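Local coordinates for protein UDP-glucose 4-epimerase (Campylobacter jejuni subsp. jejuni serotype O:2, PDB 7K3P) that interconverts UDP-glucose with UDP-galactose and UDP-GlcNAc with UDP-GalNAc by NAD-dependent epimerisation at C4 of the sugar, at residues A25-G29 / Y190-A196; I98-E102 / M198-Q204; F228-Y234 / V297-R303. The protein carries 2 engineered substitutions. All coordinates share one frame; numbering follows the deposited sequence.

Contact 1 (A25-G29 / Y190-A196); sequences AGYIG and YFNVAGA. With NAD (nicotinamide-adenine-dinucleotide), chain C.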
loop_
_atom_site.group_PDB
_atom_site.type_symbol
_atom_site.label_atom_id
_atom_site.label_comp_id
_atom_site.label_asym_id
_atom_site.label_seq_id
_atom_site.Cartn_x
_atom_site.Cartn_y
_atom_site.Cartn_z
ATOM N N ALA A 25 14.428 18.103 -9.971
ATOM C CA ALA A 25 14.397 19.563 -9.830
ATOM C C ALA A 25 14.147 19.992 -8.387
ATOM O O ALA A 25 14.182 21.190 -8.080
ATOM C CB ALA A 25 13.348 20.187 -10.760
ATOM N N GLY A 26 13.864 19.020 -7.516
ATOM C CA GLY A 26 13.595 19.294 -6.108
ATOM C C GLY A 26 14.876 19.446 -5.283
ATOM O O GLY A 26 15.975 19.510 -5.839
ATOM N N TYR A 27 14.741 19.500 -3.960
ATOM C CA TYR A 27 15.871 19.823 -3.079
ATOM C C TYR A 27 16.955 18.751 -3.095
ATOM O O TYR A 27 18.112 19.032 -3.426
ATOM C CB TYR A 27 15.376 20.084 -1.652
ATOM C CG TYR A 27 16.449 20.527 -0.667
ATOM C CD1 TYR A 27 17.336 21.566 -0.972
ATOM C CD2 TYR A 27 16.557 19.921 0.581
ATOM C CE1 TYR A 27 18.310 21.974 -0.063
ATOM C CE2 TYR A 27 17.519 20.330 1.504
ATOM C CZ TYR A 27 18.390 21.355 1.177
ATOM O OH TYR A 27 19.343 21.756 2.098
ATOM N N ILE A 28 16.603 17.522 -2.745
ATOM C CA ILE A 28 17.611 16.473 -2.701
ATOM C C ILE A 28 17.953 16.000 -4.115
ATOM O O ILE A 28 19.118 15.708 -4.423
ATOM C CB ILE A 28 17.155 15.282 -1.862
ATOM C CG1 ILE A 28 16.782 15.731 -0.442
ATOM C CG2 ILE A 28 18.238 14.226 -1.818
ATOM C CD1 ILE A 28 16.222 14.589 0.408
ATOM N N GLY A 29 16.930 15.922 -4.970
ATOM C CA GLY A 29 17.121 15.536 -6.362
ATOM C C GLY A 29 18.106 16.407 -7.143
ATOM O O GLY A 29 18.957 15.883 -7.875
ATOM N N TYR A 190 15.845 7.603 5.935
ATOM C CA TYR A 190 16.604 8.588 6.693
ATOM C C TYR A 190 15.674 9.573 7.367
ATOM O O TYR A 190 14.489 9.679 7.011
ATOM C CB TYR A 190 17.613 9.330 5.793
ATOM C CG TYR A 190 17.058 9.748 4.435
ATOM C CD1 TYR A 190 16.934 8.833 3.395
ATOM C CD2 TYR A 190 16.696 11.066 4.191
ATOM C CE1 TYR A 190 16.437 9.230 2.130
ATOM C CE2 TYR A 190 16.221 11.465 2.955
ATOM C CZ TYR A 190 16.089 10.545 1.937
ATOM O OH TYR A 190 15.606 10.966 0.713
ATOM N N PHE A 191 16.211 10.286 8.349
ATOM C CA PHE A 191 15.444 11.303 9.044
ATOM C C PHE A 191 15.509 12.627 8.284
ATOM O O PHE A 191 15.757 12.648 7.076
ATOM C CB PHE A 191 15.951 11.438 10.484
ATOM C CG PHE A 191 15.480 10.328 11.382
ATOM C CD1 PHE A 191 14.245 10.414 12.023
ATOM C CD2 PHE A 191 16.247 9.183 11.558
ATOM C CE1 PHE A 191 13.792 9.382 12.844
ATOM C CE2 PHE A 191 15.805 8.146 12.377
ATOM C CZ PHE A 191 14.575 8.244 13.025
ATOM N N ASN A 192 15.305 13.731 8.989
ATOM C CA ASN A 192 15.168 15.030 8.350
ATOM C C ASN A 192 16.464 15.501 7.666
ATOM O O ASN A 192 17.575 15.298 8.194
ATOM C CB ASN A 192 14.734 16.057 9.392
ATOM C CG ASN A 192 14.511 17.436 8.793
ATOM O OD1 ASN A 192 15.269 18.379 9.057
ATOM N ND2 ASN A 192 13.481 17.555 7.963
ATOM N N VAL A 193 16.344 16.132 6.501
ATOM C CA VAL A 193 17.537 16.712 5.886
ATOM C C VAL A 193 17.569 18.235 5.991
ATOM O O VAL A 193 16.622 18.918 5.607
ATOM C CB VAL A 193 17.841 16.162 4.460
ATOM C CG1 VAL A 193 16.881 15.056 4.068
ATOM C CG2 VAL A 193 17.936 17.271 3.432
ATOM N N ALA A 194 18.659 18.757 6.549
ATOM C CA ALA A 194 18.762 20.194 6.835
ATOM C C ALA A 194 18.508 21.029 5.588
ATOM O O ALA A 194 18.970 20.681 4.498
ATOM C CB ALA A 194 20.132 20.528 7.440
ATOM N N GLY A 195 17.752 22.115 5.743
ATOM C CA GLY A 195 17.488 23.013 4.633
ATOM C C GLY A 195 16.257 22.703 3.795
ATOM O O GLY A 195 15.932 23.469 2.892
ATOM N N ALA A 196 15.568 21.594 4.070
ATOM C CA ALA A 196 14.366 21.273 3.289
ATOM C C ALA A 196 13.240 22.265 3.579
ATOM O O ALA A 196 12.929 22.537 4.742
ATOM C CB ALA A 196 13.911 19.857 3.546
HETATM P PA NAD C . 11.205 17.940 -2.912
HETATM O O1A NAD C . 9.771 18.408 -2.866
HETATM O O2A NAD C . 12.148 19.108 -2.941
HETATM O O5B NAD C . 11.479 17.090 -4.213
HETATM C C5B NAD C . 10.395 16.447 -4.820
HETATM C C4B NAD C . 10.462 16.649 -6.282
HETATM O O4B NAD C . 9.632 15.756 -6.968
HETATM C C3B NAD C . 10.024 18.095 -6.671
HETATM O O3B NAD C . 10.962 18.872 -7.509
HETATM C C2B NAD C . 8.597 17.890 -7.233
HETATM O O2B NAD C . 8.241 18.822 -8.161
HETATM C C1B NAD C . 8.753 16.516 -7.802
HETATM N N9A NAD C . 7.463 15.832 -7.985
HETATM C C8A NAD C . 6.520 15.621 -7.043
HETATM N N7A NAD C . 5.464 14.984 -7.572
HETATM C C5A NAD C . 5.693 14.761 -8.872
HETATM C C6A NAD C . 4.965 14.160 -9.912
HETATM N N6A NAD C . 3.663 13.596 -9.646
HETATM N N1A NAD C . 5.496 14.082 -11.148
HETATM C C2A NAD C . 6.708 14.590 -11.432
HETATM N N3A NAD C . 7.447 15.202 -10.449
HETATM C C4A NAD C . 6.970 15.297 -9.174
HETATM O O3 NAD C . 11.454 17.022 -1.638
HETATM P PN NAD C . 12.883 16.550 -1.165
HETATM O O1N NAD C . 13.920 16.829 -2.237
HETATM O O2N NAD C . 13.213 17.295 0.093
HETATM O O5D NAD C . 12.802 14.998 -0.872
HETATM C C5D NAD C . 12.857 14.111 -1.965
HETATM C C4D NAD C . 12.593 12.679 -1.532
HETATM O O4D NAD C . 13.352 12.340 -0.392
HETATM C C3D NAD C . 11.123 12.356 -1.286
HETATM O O3D NAD C . 10.847 11.094 -1.747
HETATM C C2D NAD C . 10.969 12.317 0.175
HETATM O O2D NAD C . 9.932 11.520 0.614
HETATM C C1D NAD C . 12.383 11.847 0.610
HETATM N N1N NAD C . 12.780 12.232 2.042
HETATM C C2N NAD C . 12.997 13.578 2.263
HETATM C C3N NAD C . 13.366 14.003 3.536
HETATM C C7N NAD C . 13.605 15.469 3.791
HETATM O O7N NAD C . 13.459 16.307 2.915
HETATM N N7N NAD C . 14.001 15.880 5.097
HETATM C C4N NAD C . 13.518 13.077 4.551
HETATM C C5N NAD C . 13.299 11.738 4.317
HETATM C C6N NAD C . 12.922 11.293 3.043
#
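Tyr27 and Ala196 mark the closest approach of the two backbones, with CA atoms 6.7 Å apart. Here the first turn of helix 27-37, with Gly26 as N-cap, faces a type II beta turn from Val193 to Ala196, in which Gly195 has a positive phi (90°). Tyr27 OH reaches to 3.4 Å from Gly195 CA.

The Tyr27 ring is directed to this turn by a chi1 of -176°, which sets CG trans to the backbone N. Its hydroxyl donates to Ala194 O, OH to O 2.7 Å, in the carbonyl plane and on a lone pair. Gly195 O stands over one ring face, displaced toward the rim, while Val193 CG2 comes obliquely to Tyr27 CE2 at 3.6 Å. Ile28 extends CD1 to within 3.7 Å of Val193 CG1 and also meets the edge of the Tyr190 ring, whose side chain arrives from the opposite direction.

Both segments hold the cofactor. Tyr27 N and Ile28 N donate nearly straight bonds of 2.8 Å to NAD O2A and O1N respectively, one on each phosphate. Tyr190 OH donates to NAD O4D at 2.9 Å, and its ring lies alongside the nicotinamide. Amides at a helix start gripping the pyrophosphate, with Gly26 and Gly29 fitting a GxGxxG pattern, are the signature of the Rossmann-type dinucleotide site.

Contact 2 (I98-E102 / M198-Q204); sequences IEVFE and MDYTLGQ. With NAD (nicotinamide-adenine-dinucleotide), chain C.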
loop_
_atom_site.group_PDB
_atom_site.type_symbol
_atom_site.label_atom_id
_atom_site.label_comp_id
_atom_site.label_asym_id
_atom_site.label_seq_id
_atom_site.Cartn_x
_atom_site.Cartn_y
_atom_site.Cartn_z
ATOM N N ILE A 98 5.900 15.150 0.654
ATOM C CA ILE A 98 6.802 14.801 1.759
ATOM C C ILE A 98 6.449 15.339 3.158
ATOM O O ILE A 98 7.257 15.209 4.072
ATOM C CB ILE A 98 8.249 15.251 1.448
ATOM C CG1 ILE A 98 8.373 16.774 1.633
ATOM C CG2 ILE A 98 8.662 14.792 0.035
ATOM C CD1 ILE A 98 9.783 17.339 1.446
ATOM N N GLU A 99 5.268 15.931 3.323
ATOM C CA GLU A 99 4.911 16.594 4.586
ATOM C C GLU A 99 3.917 15.780 5.419
ATOM O O GLU A 99 2.728 15.677 5.067
ATOM C CB GLU A 99 4.325 17.991 4.316
ATOM C CG GLU A 99 5.101 18.791 3.270
ATOM C CD GLU A 99 5.362 20.228 3.677
ATOM O OE1 GLU A 99 5.426 20.511 4.892
ATOM O OE2 GLU A 99 5.510 21.081 2.775
ATOM N N VAL A 100 4.414 15.218 6.519
ATOM C CA VAL A 100 3.593 14.460 7.461
ATOM C C VAL A 100 2.299 15.201 7.812
ATOM O O VAL A 100 1.205 14.654 7.671
ATOM C CB VAL A 100 4.386 14.116 8.741
ATOM C CG1 VAL A 100 3.445 13.778 9.909
ATOM C CG2 VAL A 100 5.355 12.959 8.480
ATOM N N PHE A 101 2.421 16.455 8.239
ATOM C CA PHE A 101 1.245 17.219 8.651
ATOM C C PHE A 101 0.189 17.313 7.546
ATOM O O PHE A 101 -1.010 17.177 7.810
ATOM C CB PHE A 101 1.631 18.617 9.147
ATOM C CG PHE A 101 0.497 19.348 9.824
ATOM C CD1 PHE A 101 -0.491 19.987 9.074
ATOM C CD2 PHE A 101 0.413 19.385 11.210
ATOM C CE1 PHE A 101 -1.540 20.655 9.699
ATOM C CE2 PHE A 101 -0.630 20.055 11.841
ATOM C CZ PHE A 101 -1.610 20.689 11.083
ATOM N N GLU A 102 0.628 17.549 6.311
ATOM C CA GLU A 102 -0.312 17.644 5.199
ATOM C C GLU A 102 -0.974 16.293 4.943
ATOM O O GLU A 102 -2.145 16.237 4.569
ATOM C CB GLU A 102 0.378 18.145 3.922
ATOM C CG GLU A 102 -0.585 18.403 2.756
ATOM C CD GLU A 102 0.131 18.598 1.413
ATOM O OE1 GLU A 102 1.310 18.180 1.278
ATOM O OE2 GLU A 102 -0.495 19.166 0.495
ATOM N N MET A 198 9.622 23.113 3.975
ATOM C CA MET A 198 8.325 22.506 4.196
ATOM C C MET A 198 7.279 23.572 4.499
ATOM O O MET A 198 7.519 24.492 5.284
ATOM C CB MET A 198 8.419 21.447 5.287
ATOM C CG MET A 198 9.187 20.238 4.791
ATOM S SD MET A 198 9.593 19.056 6.061
ATOM C CE MET A 198 10.919 18.185 5.237
ATOM N N ASP A 199 6.131 23.454 3.842
ATOM C CA ASP A 199 5.094 24.470 3.914
ATOM C C ASP A 199 4.243 24.348 5.175
ATOM O O ASP A 199 3.556 25.293 5.550
ATOM C CB ASP A 199 4.213 24.410 2.656
ATOM C CG ASP A 199 5.016 24.617 1.367
ATOM O OD1 ASP A 199 6.039 25.336 1.412
ATOM O OD2 ASP A 199 4.627 24.052 0.314
ATOM N N TYR A 200 4.307 23.196 5.839
ATOM C CA TYR A 200 3.437 22.940 6.988
ATOM C C TYR A 200 4.120 23.016 8.351
ATOM O O TYR A 200 3.480 22.827 9.383
ATOM C CB TYR A 200 2.698 21.607 6.811
ATOM C CG TYR A 200 1.665 21.689 5.719
ATOM C CD1 TYR A 200 2.021 21.544 4.383
ATOM C CD2 TYR A 200 0.338 21.962 6.023
ATOM C CE1 TYR A 200 1.072 21.647 3.381
ATOM C CE2 TYR A 200 -0.612 22.065 5.034
ATOM C CZ TYR A 200 -0.246 21.907 3.718
ATOM O OH TYR A 200 -1.204 22.014 2.737
ATOM N N THR A 201 5.410 23.325 8.359
ATOM C CA THR A 201 6.154 23.383 9.616
ATOM C C THR A 201 5.927 24.686 10.393
ATOM O O THR A 201 5.688 24.659 11.600
ATOM C CB THR A 201 7.671 23.143 9.404
ATOM O OG1 THR A 201 8.182 24.093 8.460
ATOM C CG2 THR A 201 7.915 21.740 8.877
ATOM N N LEU A 202 5.994 25.821 9.703
ATOM C CA LEU A 202 5.942 27.120 10.375
ATOM C C LEU A 202 4.633 27.320 11.149
ATOM O O LEU A 202 4.610 28.002 12.176
ATOM C CB LEU A 202 6.169 28.267 9.377
ATOM C CG LEU A 202 6.521 29.650 9.946
ATOM C CD1 LEU A 202 7.838 29.618 10.714
ATOM C CD2 LEU A 202 6.588 30.690 8.839
ATOM N N GLY A 203 3.556 26.707 10.661
ATOM C CA GLY A 203 2.264 26.794 11.325
ATOM C C GLY A 203 2.084 25.884 12.536
ATOM O O GLY A 203 1.053 25.946 13.205
ATOM N N GLN A 204 3.068 25.026 12.812
ATOM C CA GLN A 204 3.052 24.198 14.023
ATOM C C GLN A 204 3.801 24.928 15.138
ATOM O O GLN A 204 4.987 25.258 14.989
ATOM C CB GLN A 204 3.720 22.841 13.774
ATOM C CG GLN A 204 3.034 21.940 12.745
ATOM C CD GLN A 204 3.845 20.676 12.443
ATOM O OE1 GLN A 204 4.154 19.889 13.342
ATOM N NE2 GLN A 204 4.207 20.493 11.173
HETATM P PA NAD C . 11.205 17.940 -2.912
HETATM O O1A NAD C . 9.771 18.408 -2.866
HETATM O O2A NAD C . 12.148 19.108 -2.941
HETATM O O5B NAD C . 11.479 17.090 -4.213
HETATM C C5B NAD C . 10.395 16.447 -4.820
HETATM C C4B NAD C . 10.462 16.649 -6.282
HETATM O O4B NAD C . 9.632 15.756 -6.968
HETATM C C3B NAD C . 10.024 18.095 -6.671
HETATM O O3B NAD C . 10.962 18.872 -7.509
HETATM C C2B NAD C . 8.597 17.890 -7.233
HETATM O O2B NAD C . 8.241 18.822 -8.161
HETATM C C1B NAD C . 8.753 16.516 -7.802
HETATM N N9A NAD C . 7.463 15.832 -7.985
HETATM C C8A NAD C . 6.520 15.621 -7.043
HETATM N N7A NAD C . 5.464 14.984 -7.572
HETATM C C5A NAD C . 5.693 14.761 -8.872
HETATM C C6A NAD C . 4.965 14.160 -9.912
HETATM N N6A NAD C . 3.663 13.596 -9.646
HETATM N N1A NAD C . 5.496 14.082 -11.148
HETATM C C2A NAD C . 6.708 14.590 -11.432
HETATM N N3A NAD C . 7.447 15.202 -10.449
HETATM C C4A NAD C . 6.970 15.297 -9.174
HETATM O O3 NAD C . 11.454 17.022 -1.638
HETATM P PN NAD C . 12.883 16.550 -1.165
HETATM O O1N NAD C . 13.920 16.829 -2.237
HETATM O O2N NAD C . 13.213 17.295 0.093
HETATM O O5D NAD C . 12.802 14.998 -0.872
HETATM C C5D NAD C . 12.857 14.111 -1.965
HETATM C C4D NAD C . 12.593 12.679 -1.532
HETATM O O4D NAD C . 13.352 12.340 -0.392
HETATM C C3D NAD C . 11.123 12.356 -1.286
HETATM O O3D NAD C . 10.847 11.094 -1.747
HETATM C C2D NAD C . 10.969 12.317 0.175
HETATM O O2D NAD C . 9.932 11.520 0.614
HETATM C C1D NAD C . 12.383 11.847 0.610
HETATM N N1N NAD C . 12.780 12.232 2.042
HETATM C C2N NAD C . 12.997 13.578 2.263
HETATM C C3N NAD C . 13.366 14.003 3.536
HETATM C C7N NAD C . 13.605 15.469 3.791
HETATM O O7N NAD C . 13.459 16.307 2.915
HETATM N N7N NAD C . 14.001 15.880 5.097
HETATM C C4N NAD C . 13.518 13.077 4.551
HETATM C C5N NAD C . 13.299 11.738 4.317
HETATM C C6N NAD C . 12.922 11.293 3.043
#
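Glu99 points its carboxylate at the backbone of Asp199 and Tyr200. Asp199 N donates to Glu99 OE2 at 2.7 Å, meeting the syn lone pair of that oxygen; Tyr200 N reaches Glu99 OE1 at 3.1 Å, also from the syn side but 31° out of the carboxylate plane. A bend at chi2 (-134°) turns the acid group so that it stands perpendicular to the Tyr200 ring and meets that ring at its edge. Met198 slides past Glu99 in the opposite direction, its CB 3.2 Å from OE1.

Helix 100-105 packs on the Tyr200 ring from one face. Glu102 CB lies over that face, 3.8 Å from the ring centroid, in a CH-pi contact. Phe101 crosses Tyr200 at about a right angle, Phe101 CD1 to Tyr200 CD2 3.7 Å, and slides past Gln204 in the opposite direction, ring and amide planes 28° apart; Gln204 NE2 is tied to Tyr200 O. Nearer the cofactor, Ile98 CD1 touches Met198 CE at 4.0 Å.

Outside, Lys51 forms a salt bridge with Asp199, Lys109 one with Glu102, and Tyr110 a hydrogen bond with Glu102. Two amide donors on Glu99 should stabilise its negative charge, probably offsetting the nearby Asp199 carboxylate, and would tether the 198-204 loop, whose Met198 lines the NAD pocket.

Contact 3 (F228-Y234 / V297-R303); sequences FIFGDDY and VELAPRR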
loop_
_atom_site.group_PDB
_atom_site.type_symbol
_atom_site.label_atom_id
_atom_site.label_comp_id
_atom_site.label_asym_id
_atom_site.label_seq_id
_atom_site.Cartn_x
_atom_site.Cartn_y
_atom_site.Cartn_z
ATOM N N PHE A 228 11.343 26.387 21.766
ATOM C CA PHE A 228 11.209 25.808 23.094
ATOM C C PHE A 228 12.056 24.548 23.241
ATOM O O PHE A 228 12.034 23.673 22.378
ATOM C CB PHE A 228 9.741 25.485 23.389
ATOM C CG PHE A 228 8.910 26.688 23.773
ATOM C CD1 PHE A 228 9.081 27.298 25.011
ATOM C CD2 PHE A 228 7.949 27.191 22.911
ATOM C CE1 PHE A 228 8.314 28.401 25.378
ATOM C CE2 PHE A 228 7.173 28.291 23.273
ATOM C CZ PHE A 228 7.357 28.894 24.508
ATOM N N ILE A 229 12.813 24.458 24.330
ATOM C CA ILE A 229 13.473 23.206 24.667
ATOM C C ILE A 229 12.576 22.439 25.628
ATOM O O ILE A 229 12.415 22.846 26.782
ATOM C CB ILE A 229 14.813 23.428 25.367
ATOM C CG1 ILE A 229 15.712 24.358 24.556
ATOM C CG2 ILE A 229 15.507 22.094 25.601
ATOM C CD1 ILE A 229 17.096 24.514 25.166
ATOM N N PHE A 230 11.996 21.337 25.166
ATOM C CA PHE A 230 11.140 20.522 26.018
ATOM C C PHE A 230 11.943 19.502 26.801
ATOM O O PHE A 230 12.199 18.399 26.310
ATOM C CB PHE A 230 10.060 19.835 25.188
ATOM C CG PHE A 230 9.083 20.792 24.579
ATOM C CD1 PHE A 230 8.117 21.409 25.364
ATOM C CD2 PHE A 230 9.134 21.088 23.227
ATOM C CE1 PHE A 230 7.210 22.304 24.802
ATOM C CE2 PHE A 230 8.239 21.975 22.662
ATOM C CZ PHE A 230 7.272 22.584 23.452
ATOM N N GLY A 231 12.343 19.874 28.017
ATOM C CA GLY A 231 13.108 18.985 28.878
ATOM C C GLY A 231 14.607 19.186 28.736
ATOM O O GLY A 231 15.137 19.222 27.611
ATOM N N ASP A 232 15.291 19.321 29.874
ATOM C CA ASP A 232 16.737 19.485 29.895
ATOM C C ASP A 232 17.363 18.562 30.928
ATOM O O ASP A 232 18.507 18.764 31.338
ATOM C CB ASP A 232 17.136 20.946 30.157
ATOM C CG ASP A 232 16.795 21.411 31.578
ATOM O OD1 ASP A 232 15.947 20.779 32.252
ATOM O OD2 ASP A 232 17.369 22.434 32.011
ATOM N N ASP A 233 16.618 17.531 31.322
ATOM C CA ASP A 233 17.102 16.567 32.311
ATOM C C ASP A 233 17.033 15.117 31.820
ATOM O O ASP A 233 16.850 14.184 32.612
ATOM C CB ASP A 233 16.322 16.714 33.622
ATOM C CG ASP A 233 14.857 16.363 33.471
ATOM O OD1 ASP A 233 14.392 16.187 32.325
ATOM O OD2 ASP A 233 14.160 16.274 34.501
ATOM N N TYR A 234 17.174 14.920 30.514
ATOM C CA TYR A 234 17.229 13.564 29.977
ATOM C C TYR A 234 18.583 12.926 30.260
ATOM O O TYR A 234 19.564 13.630 30.527
ATOM C CB TYR A 234 16.965 13.571 28.473
ATOM C CG TYR A 234 15.528 13.847 28.103
ATOM C CD1 TYR A 234 14.556 12.862 28.246
ATOM C CD2 TYR A 234 15.142 15.081 27.598
ATOM C CE1 TYR A 234 13.236 13.096 27.905
ATOM C CE2 TYR A 234 13.818 15.325 27.243
ATOM C CZ TYR A 234 12.873 14.325 27.400
ATOM O OH TYR A 234 11.553 14.536 27.067
ATOM N N VAL A 297 15.074 31.549 22.909
ATOM C CA VAL A 297 14.808 30.174 23.343
ATOM C C VAL A 297 14.426 30.083 24.824
ATOM O O VAL A 297 15.004 30.773 25.676
ATOM C CB VAL A 297 15.964 29.191 23.000
ATOM C CG1 VAL A 297 17.113 29.911 22.320
ATOM C CG2 VAL A 297 16.426 28.439 24.239
ATOM N N GLU A 298 13.440 29.234 25.118
ATOM C CA GLU A 298 12.943 29.067 26.479
ATOM C C GLU A 298 12.913 27.603 26.891
ATOM O O GLU A 298 12.536 26.726 26.106
ATOM C CB GLU A 298 11.538 29.662 26.624
ATOM C CG GLU A 298 11.340 30.460 27.903
ATOM C CD GLU A 298 11.904 31.863 27.797
ATOM O OE1 GLU A 298 11.363 32.653 26.988
ATOM O OE2 GLU A 298 12.882 32.173 28.518
ATOM N N LEU A 299 13.314 27.349 28.131
ATOM C CA LEU A 299 13.258 26.019 28.710
ATOM C C LEU A 299 11.816 25.664 29.019
ATOM O O LEU A 299 11.085 26.459 29.613
ATOM C CB LEU A 299 14.062 25.996 30.004
ATOM C CG LEU A 299 15.272 25.070 30.066
ATOM C CD1 LEU A 299 16.190 25.359 28.892
ATOM C CD2 LEU A 299 16.018 25.242 31.386
ATOM N N ALA A 300 11.401 24.469 28.616
ATOM C CA ALA A 300 10.082 23.962 28.974
ATOM C C ALA A 300 10.234 22.603 29.626
ATOM O O ALA A 300 11.303 21.994 29.548
ATOM C CB ALA A 300 9.194 23.866 27.750
ATOM N N PRO A 301 9.163 22.115 30.269
ATOM C CA PRO A 301 9.185 20.772 30.860
ATOM C C PRO A 301 9.312 19.709 29.781
ATOM O O PRO A 301 9.090 19.992 28.600
ATOM C CB PRO A 301 7.798 20.653 31.509
ATOM C CG PRO A 301 7.376 22.091 31.757
ATOM C CD PRO A 301 7.909 22.832 30.558
ATOM N N ARG A 302 9.652 18.493 30.186
ATOM C CA ARG A 302 9.603 17.361 29.283
ATOM C C ARG A 302 8.217 17.251 28.656
ATOM O O ARG A 302 7.196 17.496 29.300
ATOM C CB ARG A 302 9.880 16.069 30.039
ATOM C CG ARG A 302 11.296 15.904 30.532
ATOM C CD ARG A 302 11.503 14.456 30.855
ATOM N NE ARG A 302 12.814 14.205 31.425
ATOM C CZ ARG A 302 13.250 12.999 31.748
ATOM N NH1 ARG A 302 12.467 11.947 31.544
ATOM N NH2 ARG A 302 14.459 12.849 32.271
ATOM N N ARG A 303 8.195 16.872 27.389
ATOM C CA ARG A 303 6.969 16.570 26.688
ATOM C C ARG A 303 6.786 15.058 26.816
ATOM O O ARG A 303 7.615 14.278 26.328
ATOM C CB ARG A 303 7.157 16.989 25.239
ATOM C CG ARG A 303 5.968 16.901 24.346
ATOM C CD ARG A 303 6.472 16.908 22.915
ATOM N NE ARG A 303 6.139 18.130 22.195
ATOM C CZ ARG A 303 6.917 18.702 21.281
ATOM N NH1 ARG A 303 8.103 18.187 20.982
ATOM N NH2 ARG A 303 6.507 19.806 20.671
HETATM O O HOH W 1 10.620 16.383 25.713
HETATM O O HOH W 2 12.916 22.096 31.483
HETATM O O HOH W 3 9.531 12.683 27.472
#
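Arg302 reaches across to the loop that follows strand 226-230 and meets Asp233 and Tyr234 with different parts of its guanidinium. Its NE donates to Asp233 OD1 at 2.7 Å, forming a salt bridge, while NH2 bonds to the backbone Asp233 O at 2.8 Å; both acceptors lie near the guanidinium plane. The carboxylate is turned 82° from that plane. One flat face of the same group stacks on the Tyr234 ring, centres 4.2 Å apart and planes at 17°, with CZ off-centre in a cation-pi contact. An extended chain from CG to NE carries the group this far.

The backbones beneath form a two-stranded parallel sheet, 226-230 beside 296-300, whose short axes come within 4.6 Å. Ile229 is central to the pairing: its N donates to Glu298 O, and its O receives Ala300 N at 2.7 Å. The pair belongs to the smaller C-terminal part of the epimerase fold, and helix 280-291 covers the face bearing Ile229, where Ile229 CD1 meets Leu299 CD1 at 3.9 Å.

Phe230 projects from the other face. Ala300 CB packs against its CD1 at 3.6 Å, and Pro301 O lies at the ring edge, in plane. Arg303 comes over the ring obliquely, CZ 4.2 Å from the centroid in an off-centre cation-pi contact, with NH2 anchored to Pro207 O. At the edge of the Tyr234 ring, a water donates to Phe230 O and accepts from Tyr234 OH and Arg303 N, bridging the two segments just beyond the strands.

From the N terminus, the chain leaves the first strand of the Rossmann sheet into 25-29, and contact 1 closes when it returns at 190-196, after most of that sheet has been built. Contact 2 opens within this loop at 98-102 and closes just beyond it at 198-204, so the two cross. They touch through Asn192 and Met198, and both border NAD, bringing segments well separated in sequence onto one cofactor. Contact 3 follows in series: 228-234 and 297-303 close a later loop far from NAD, its centre about 27 Å from that of contact 1, and join two strands of the C-terminal part.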